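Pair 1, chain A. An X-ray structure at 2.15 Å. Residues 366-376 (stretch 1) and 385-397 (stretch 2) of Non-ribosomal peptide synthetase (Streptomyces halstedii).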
# COMPACT_ATOMS: atom_id res chain seq x y z
N PRO A 366 3.82 0.76 18.79
CA PRO A 366 3.35 -0.35 17.97
C PRO A 366 1.98 -0.08 17.41
O PRO A 366 1.22 0.68 17.98
CB PRO A 366 3.18 -1.49 18.95
CG PRO A 366 3.88 -1.09 20.20
CD PRO A 366 3.99 0.39 20.21
N LEU A 367 1.68 -0.69 16.28
CA LEU A 367 0.36 -0.59 15.70
C LEU A 367 -0.60 -1.21 16.69
O LEU A 367 -0.26 -2.18 17.40
CB LEU A 367 0.28 -1.36 14.42
CG LEU A 367 0.98 -0.92 13.13
CD1 LEU A 367 0.25 -1.54 11.94
CD2 LEU A 367 1.04 0.57 12.95
N PRO A 368 -1.80 -0.63 16.80
CA PRO A 368 -2.74 -1.24 17.74
C PRO A 368 -2.95 -2.72 17.40
O PRO A 368 -3.18 -3.04 16.23
CB PRO A 368 -4.03 -0.45 17.50
CG PRO A 368 -3.60 0.85 16.96
CD PRO A 368 -2.24 0.69 16.34
N GLY A 369 -2.96 -3.58 18.43
CA GLY A 369 -3.17 -4.99 18.25
C GLY A 369 -1.92 -5.77 17.92
O GLY A 369 -2.03 -6.92 17.53
N THR A 370 -0.73 -5.15 18.01
CA THR A 370 0.50 -5.84 17.60
C THR A 370 1.45 -5.71 18.76
O THR A 370 1.15 -4.97 19.67
CB THR A 370 1.11 -5.21 16.33
OG1 THR A 370 1.65 -3.93 16.63
CG2 THR A 370 0.04 -5.00 15.29
N THR A 371 2.57 -6.42 18.76
CA THR A 371 3.55 -6.33 19.85
C THR A 371 4.93 -6.14 19.27
O THR A 371 5.30 -6.84 18.33
CB THR A 371 3.54 -7.64 20.68
OG1 THR A 371 2.29 -7.69 21.40
CG2 THR A 371 4.64 -7.66 21.68
N ILE A 372 5.69 -5.18 19.81
CA ILE A 372 7.07 -5.04 19.48
C ILE A 372 7.89 -5.58 20.68
O ILE A 372 7.69 -5.11 21.81
CB ILE A 372 7.48 -3.55 19.32
CG1 ILE A 372 6.78 -2.81 18.18
CG2 ILE A 372 8.97 -3.42 19.19
CD1 ILE A 372 6.46 -3.76 17.09
N GLU A 373 8.80 -6.51 20.46
CA GLU A 373 9.74 -6.89 21.54
C GLU A 373 11.16 -6.76 21.07
O GLU A 373 11.48 -7.07 19.90
CB GLU A 373 9.54 -8.31 22.00
CG GLU A 373 8.21 -8.60 22.65
CD GLU A 373 7.78 -10.02 22.38
OE1 GLU A 373 7.75 -10.42 21.18
OE2 GLU A 373 7.52 -10.74 23.36
N ILE A 374 12.01 -6.34 22.00
CA ILE A 374 13.42 -6.19 21.73
C ILE A 374 14.14 -7.46 22.27
O ILE A 374 14.05 -7.73 23.46
CB ILE A 374 13.95 -4.95 22.44
CG1 ILE A 374 13.16 -3.69 22.08
CG2 ILE A 374 15.41 -4.71 22.10
CD1 ILE A 374 13.13 -3.36 20.61
N LEU A 375 14.80 -8.23 21.41
CA LEU A 375 15.47 -9.49 21.82
C LEU A 375 17.00 -9.40 21.87
O LEU A 375 17.59 -8.66 21.07
CB LEU A 375 15.08 -10.59 20.84
CG LEU A 375 13.58 -10.91 20.81
CD1 LEU A 375 13.30 -12.22 20.08
CD2 LEU A 375 12.98 -10.93 22.22
N ASP A 376 17.65 -10.11 22.82
CA ASP A 376 19.13 -10.21 22.88
C ASP A 376 19.64 -11.19 21.84
O ASP A 376 18.85 -11.76 21.08
CB ASP A 376 19.69 -10.59 24.31
CG ASP A 376 19.26 -12.01 24.80
OD1 ASP A 376 19.34 -12.99 24.03
OD2 ASP A 376 18.87 -12.16 25.98
N GLY A 385 15.05 0.42 27.67
CA GLY A 385 16.34 1.10 27.62
C GLY A 385 17.43 0.28 26.97
O GLY A 385 18.39 0.82 26.45
N GLU A 386 17.25 -1.03 26.92
CA GLU A 386 18.33 -1.93 26.45
C GLU A 386 18.22 -2.16 24.94
O GLU A 386 17.13 -2.46 24.46
CB GLU A 386 18.32 -3.27 27.17
CG GLU A 386 18.36 -3.19 28.70
CD GLU A 386 19.71 -2.82 29.27
OE1 GLU A 386 20.68 -2.66 28.50
OE2 GLU A 386 19.80 -2.70 30.51
N PRO A 387 19.34 -2.02 24.21
CA PRO A 387 19.35 -2.22 22.75
C PRO A 387 19.28 -3.69 22.35
O PRO A 387 19.81 -4.54 23.02
CB PRO A 387 20.70 -1.63 22.30
CG PRO A 387 21.25 -0.89 23.48
CD PRO A 387 20.65 -1.54 24.70
N GLY A 388 18.62 -3.98 21.23
CA GLY A 388 18.49 -5.35 20.72
C GLY A 388 17.80 -5.37 19.38
O GLY A 388 17.52 -4.33 18.80
N GLU A 389 17.54 -6.57 18.88
CA GLU A 389 16.85 -6.70 17.64
C GLU A 389 15.36 -6.39 17.79
O GLU A 389 14.64 -7.00 18.59
CB GLU A 389 16.99 -8.08 17.04
CG GLU A 389 16.48 -8.05 15.64
CD GLU A 389 16.58 -9.38 14.94
OE1 GLU A 389 16.84 -10.39 15.67
OE2 GLU A 389 16.34 -9.40 13.69
N ILE A 390 14.91 -5.46 16.97
CA ILE A 390 13.47 -5.13 16.92
C ILE A 390 12.75 -6.32 16.33
O ILE A 390 13.03 -6.74 15.19
CB ILE A 390 13.23 -3.86 16.09
CG1 ILE A 390 13.82 -2.66 16.83
CG2 ILE A 390 11.74 -3.63 15.84
CD1 ILE A 390 14.12 -1.52 15.89
N THR A 391 11.82 -6.87 17.11
CA THR A 391 11.04 -7.99 16.60
C THR A 391 9.58 -7.61 16.77
O THR A 391 9.27 -6.74 17.57
CB THR A 391 11.34 -9.36 17.24
OG1 THR A 391 10.72 -9.45 18.54
CG2 THR A 391 12.84 -9.58 17.34
N VAL A 392 8.72 -8.30 16.02
CA VAL A 392 7.32 -7.95 15.88
C VAL A 392 6.44 -9.19 15.84
O VAL A 392 6.75 -10.17 15.16
CB VAL A 392 7.12 -7.22 14.56
CG1 VAL A 392 5.66 -6.95 14.30
CG2 VAL A 392 7.94 -5.94 14.56
N THR A 393 5.32 -9.11 16.51
CA THR A 393 4.34 -10.17 16.50
C THR A 393 2.93 -9.61 16.27
O THR A 393 2.58 -8.58 16.80
CB THR A 393 4.48 -10.90 17.85
OG1 THR A 393 5.73 -11.60 17.85
CG2 THR A 393 3.38 -11.88 18.05
N GLY A 394 2.09 -10.28 15.50
CA GLY A 394 0.72 -9.86 15.40
C GLY A 394 0.07 -10.16 14.09
O GLY A 394 0.67 -10.78 13.20
N PRO A 395 -1.18 -9.73 13.95
CA PRO A 395 -2.01 -10.14 12.84
C PRO A 395 -1.70 -9.42 11.54
O PRO A 395 -2.44 -9.55 10.59
CB PRO A 395 -3.45 -9.81 13.30
CG PRO A 395 -3.34 -9.55 14.78
CD PRO A 395 -1.95 -9.02 14.98
N HIS A 396 -0.63 -8.66 11.52
CA HIS A 396 -0.12 -7.94 10.33
C HIS A 396 1.12 -8.63 9.78
O HIS A 396 1.55 -8.32 8.67
CB HIS A 396 0.22 -6.50 10.68
CG HIS A 396 1.24 -6.34 11.76
ND1 HIS A 396 1.44 -7.26 12.78
CD2 HIS A 396 2.07 -5.31 12.03
CE1 HIS A 396 2.38 -6.81 13.60
NE2 HIS A 396 2.77 -5.63 13.17
N VAL A 397 1.74 -9.51 10.60
CA VAL A 397 2.94 -10.22 10.16
C VAL A 397 2.52 -11.06 8.98
O VAL A 397 1.66 -11.91 9.13
CB VAL A 397 3.49 -11.14 11.22
CG1 VAL A 397 4.60 -12.01 10.57
CG2 VAL A 397 4.03 -10.31 12.39
O HOH W 1 3.97 -3.64 15.23

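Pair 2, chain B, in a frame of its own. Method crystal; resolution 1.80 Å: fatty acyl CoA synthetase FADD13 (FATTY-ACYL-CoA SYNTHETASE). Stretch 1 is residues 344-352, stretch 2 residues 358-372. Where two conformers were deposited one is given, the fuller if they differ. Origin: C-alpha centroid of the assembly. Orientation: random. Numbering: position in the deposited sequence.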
# COMPACT_ATOMS: atom_id res chain seq x y z
N MET B 344 13.57 -11.07 3.03
CA MET B 344 14.54 -11.59 2.09
C MET B 344 14.64 -10.62 0.98
O MET B 344 13.67 -9.99 0.59
CB MET B 344 14.18 -12.97 1.51
CG MET B 344 14.41 -14.05 2.42
SD MET B 344 16.07 -14.15 3.13
CE MET B 344 17.08 -14.63 1.74
N PHE B 345 15.85 -10.44 0.49
CA PHE B 345 16.13 -9.57 -0.67
C PHE B 345 15.97 -8.08 -0.40
O PHE B 345 15.93 -7.29 -1.34
CB PHE B 345 15.31 -10.00 -1.90
CG PHE B 345 15.41 -11.46 -2.20
CD1 PHE B 345 16.64 -12.03 -2.45
CD2 PHE B 345 14.28 -12.27 -2.16
CE1 PHE B 345 16.77 -13.44 -2.68
CE2 PHE B 345 14.39 -13.65 -2.40
CZ PHE B 345 15.63 -14.24 -2.63
N THR B 346 15.89 -7.71 0.88
CA THR B 346 15.73 -6.30 1.28
C THR B 346 16.71 -5.97 2.39
O THR B 346 16.85 -6.74 3.36
CB THR B 346 14.26 -5.95 1.71
OG1 THR B 346 14.00 -4.55 1.51
CG2 THR B 346 14.02 -6.27 3.17
N ASP B 347 17.42 -4.83 2.26
CA ASP B 347 18.17 -4.34 3.39
C ASP B 347 17.47 -3.09 3.92
O ASP B 347 17.01 -2.25 3.15
CB ASP B 347 19.63 -3.99 3.06
CG ASP B 347 20.45 -5.20 2.54
OD1 ASP B 347 20.06 -6.36 2.77
OD2 ASP B 347 21.51 -5.00 1.90
N VAL B 348 17.38 -2.95 5.22
CA VAL B 348 16.64 -1.81 5.81
C VAL B 348 17.52 -1.23 6.87
O VAL B 348 18.12 -1.99 7.61
CB VAL B 348 15.30 -2.26 6.46
CG1 VAL B 348 14.61 -1.06 7.17
CG2 VAL B 348 14.40 -3.02 5.43
N ALA B 349 17.68 0.09 6.94
CA ALA B 349 18.56 0.68 7.92
C ALA B 349 17.97 2.04 8.28
O ALA B 349 16.87 2.38 7.80
CB ALA B 349 20.04 0.83 7.36
N VAL B 350 18.68 2.79 9.12
CA VAL B 350 18.30 4.17 9.46
C VAL B 350 19.43 5.14 9.17
O VAL B 350 20.58 4.88 9.54
CB VAL B 350 17.81 4.28 10.93
CG1 VAL B 350 16.41 3.66 11.09
CG2 VAL B 350 18.82 3.70 11.85
N ARG B 351 19.10 6.30 8.57
CA ARG B 351 20.07 7.29 8.22
C ARG B 351 19.98 8.40 9.25
O ARG B 351 18.95 9.05 9.35
CB ARG B 351 19.76 7.84 6.83
CG ARG B 351 20.66 8.91 6.31
CD ARG B 351 20.19 9.28 4.93
NE ARG B 351 21.14 10.17 4.27
CZ ARG B 351 21.27 11.46 4.48
NH1 ARG B 351 20.52 12.10 5.39
NH2 ARG B 351 22.20 12.13 3.79
N GLY B 352 21.05 8.59 10.00
CA GLY B 352 21.08 9.55 11.07
C GLY B 352 21.14 10.97 10.55
O GLY B 352 21.36 11.20 9.34
N ARG B 358 22.92 3.39 9.47
CA ARG B 358 23.19 2.32 10.45
C ARG B 358 22.11 1.22 10.48
O ARG B 358 20.91 1.52 10.35
CB ARG B 358 23.29 2.92 11.87
CG ARG B 358 24.17 4.13 12.05
CD ARG B 358 24.19 4.64 13.49
NE ARG B 358 25.29 5.58 13.62
CZ ARG B 358 25.25 6.86 13.27
NH1 ARG B 358 24.13 7.43 12.79
NH2 ARG B 358 26.33 7.58 13.39
N GLU B 359 22.48 -0.05 10.69
CA GLU B 359 21.44 -1.06 10.79
C GLU B 359 20.75 -1.08 12.15
O GLU B 359 19.74 -1.75 12.29
CB GLU B 359 21.92 -2.48 10.38
CG GLU B 359 22.25 -2.55 8.83
CD GLU B 359 21.85 -3.89 8.14
OE1 GLU B 359 22.00 -4.95 8.80
OE2 GLU B 359 21.42 -3.85 6.94
N HIS B 360 21.26 -0.33 13.13
CA HIS B 360 20.67 -0.32 14.47
C HIS B 360 20.63 1.13 14.93
O HIS B 360 21.56 1.88 14.70
CB HIS B 360 21.46 -1.26 15.45
CG HIS B 360 21.61 -2.67 14.95
ND1 HIS B 360 20.61 -3.62 15.09
CD2 HIS B 360 22.59 -3.27 14.23
CE1 HIS B 360 20.99 -4.75 14.52
NE2 HIS B 360 22.18 -4.56 13.99
N GLY B 361 19.53 1.55 15.56
CA GLY B 361 19.43 2.90 16.10
C GLY B 361 18.26 3.67 15.54
O GLY B 361 17.33 3.07 15.00
N GLU B 362 18.36 5.01 15.60
CA GLU B 362 17.24 5.92 15.29
C GLU B 362 17.62 6.72 14.06
O GLU B 362 18.80 7.02 13.88
CB GLU B 362 16.99 6.92 16.44
N GLY B 363 16.64 7.03 13.22
CA GLY B 363 16.86 7.92 12.08
C GLY B 363 15.84 7.74 10.99
O GLY B 363 14.76 7.17 11.20
N GLU B 364 16.16 8.24 9.81
CA GLU B 364 15.23 8.12 8.69
C GLU B 364 15.31 6.68 8.14
O GLU B 364 16.41 6.21 7.88
CB GLU B 364 15.58 9.14 7.60
CG GLU B 364 14.62 9.06 6.43
CD GLU B 364 15.06 9.92 5.23
OE1 GLU B 364 16.23 10.42 5.24
OE2 GLU B 364 14.25 10.08 4.28
N VAL B 365 14.17 6.01 7.95
CA VAL B 365 14.17 4.67 7.42
C VAL B 365 14.69 4.69 5.98
O VAL B 365 14.23 5.52 5.13
CB VAL B 365 12.83 4.01 7.53
CG1 VAL B 365 12.91 2.56 6.93
CG2 VAL B 365 12.34 3.96 9.06
N VAL B 366 15.70 3.85 5.72
CA VAL B 366 16.21 3.77 4.34
C VAL B 366 16.19 2.30 3.88
O VAL B 366 16.32 1.38 4.71
CB VAL B 366 17.58 4.39 4.15
CG1 VAL B 366 17.53 5.90 4.28
CG2 VAL B 366 18.62 3.80 5.08
N ILE B 367 16.00 2.09 2.58
CA ILE B 367 15.86 0.73 2.04
C ILE B 367 16.83 0.55 0.88
O ILE B 367 16.93 1.47 0.01
CB ILE B 367 14.41 0.49 1.55
CG1 ILE B 367 13.39 0.72 2.70
CG2 ILE B 367 14.26 -0.90 0.89
CD1 ILE B 367 11.85 0.63 2.30
N LYS B 368 17.50 -0.59 0.78
CA LYS B 368 18.37 -0.93 -0.39
C LYS B 368 17.91 -2.31 -0.86
O LYS B 368 17.86 -3.24 -0.08
CB LYS B 368 19.85 -0.95 -0.03
CG LYS B 368 20.76 -1.33 -1.21
CD LYS B 368 22.25 -1.11 -0.84
CE LYS B 368 22.68 0.28 -1.25
NZ LYS B 368 24.16 0.46 -1.13
N SER B 369 17.49 -2.41 -2.13
CA SER B 369 16.82 -3.59 -2.59
C SER B 369 16.43 -3.44 -4.04
O SER B 369 16.11 -2.34 -4.48
CB SER B 369 15.49 -3.80 -1.83
OG SER B 369 14.85 -5.03 -2.17
N ASP B 370 16.40 -4.54 -4.77
CA ASP B 370 15.81 -4.56 -6.12
C ASP B 370 14.27 -4.37 -6.14
O ASP B 370 13.71 -4.18 -7.22
CB ASP B 370 16.13 -5.87 -6.84
CG ASP B 370 17.56 -5.98 -7.29
OD1 ASP B 370 18.18 -4.92 -7.44
OD2 ASP B 370 18.04 -7.11 -7.54
N ILE B 371 13.60 -4.41 -4.99
CA ILE B 371 12.18 -4.10 -4.95
C ILE B 371 11.88 -2.61 -5.18
O ILE B 371 10.72 -2.22 -5.42
CB ILE B 371 11.52 -4.51 -3.61
CG1 ILE B 371 11.97 -3.52 -2.53
CG2 ILE B 371 11.75 -6.08 -3.25
CD1 ILE B 371 11.46 -3.85 -1.13
N LEU B 372 12.92 -1.77 -5.12
CA LEU B 372 12.73 -0.33 -5.20
C LEU B 372 12.35 0.12 -6.58
O LEU B 372 12.76 -0.43 -7.60
CB LEU B 372 13.99 0.42 -4.75
CG LEU B 372 14.28 0.25 -3.27
CD1 LEU B 372 15.67 0.83 -2.96
CD2 LEU B 372 13.22 0.89 -2.39
O HOH W 2 17.08 -7.10 -3.74
O HOH W 3 18.87 -5.20 6.64
O HOH W 4 21.70 6.28 11.87
O HOH W 5 18.18 11.11 6.99

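Both pairs are built on two antiparallel strands followed by a turn, and 14 central residues superpose with an RMSD of 0.5 Å. The strand directions differ by 154° in pair 1 and 142° in pair 2, and in each the axes approach to 4.4 Å. The register is the same. A:Thr371, A:Glu373 and A:Leu375 exchange backbone hydrogen bonds with A:Thr393, A:Thr391 and A:Glu389; the matching residues B:Asp347, B:Ala349 and B:Arg351 do so with B:Lys368, B:Val366 and B:Glu364. In pair 2 B:Val350 and B:Arg358 also bond in both directions (N to O, 2.8 Å each). The two stretches bury 692 Å² in pair 1 and 934 Å² in pair 2.

On the face carrying A:Ile372, A:Ile374, A:Ile390 and A:Val392, both pairs use branched aliphatic residues. In pair 1 A:Ile372 CD1 lies 3.7 Å from A:Val392 CG2, and A:Ile374 CD1 lies 3.9 Å from A:Ile390 CG1. In pair 2 the shorter valines at the first three of these positions leave a diagonal contact, B:Val348 CG1 to B:Val365 CG1 at 4.0 Å. A glycine occupies the same place in both, A:Gly388 matching B:Gly363. A CB there would clash with the carbonyl oxygen of A:Leu375 or B:Arg351, so its absence lets the strands close up.

The opposite face diverges more. A:Thr391 and B:Val366 have nearly coincident side-chain centres, yet A:Thr391 OG1 donates to A:Glu373 O (2.8 Å), whereas B:Val366 makes apolar contact through CG2 with B:Ala349 CB at 4.0 Å. The small B:Ala349, in place of A:Glu373, sits with its CB 3.2 Å from B:Arg358 O. At the next matched pair, A:Leu375 CG packs 3.8 Å from A:Thr391 CG2, while the extended B:Arg351 sets CB 3.9 Å from B:Val366 CG1 and its NH1 shares water 5 with B:Glu364 OE1 (3.0 and 2.7 Å).

The turn end is held by different chemistry. In pair 1 A:Thr370 CG2 lies over one face of the A:His396 ring, 3.5 Å from its centroid, and water 1 joins A:Thr370 OG1 to A:His396 NE2 (2.7 and 3.1 Å). In pair 2 the matching B:Thr346 OG1 and B:Ile371 CD1 are 3.7 Å apart. There B:Ser369, at the position of A:Gly394, supplies a hydroxyl that donates to B:Phe345 O (2.6 Å) and accepts from B:Ile371 N (OG to N, 3.1 Å), tying the turn to the first stretch.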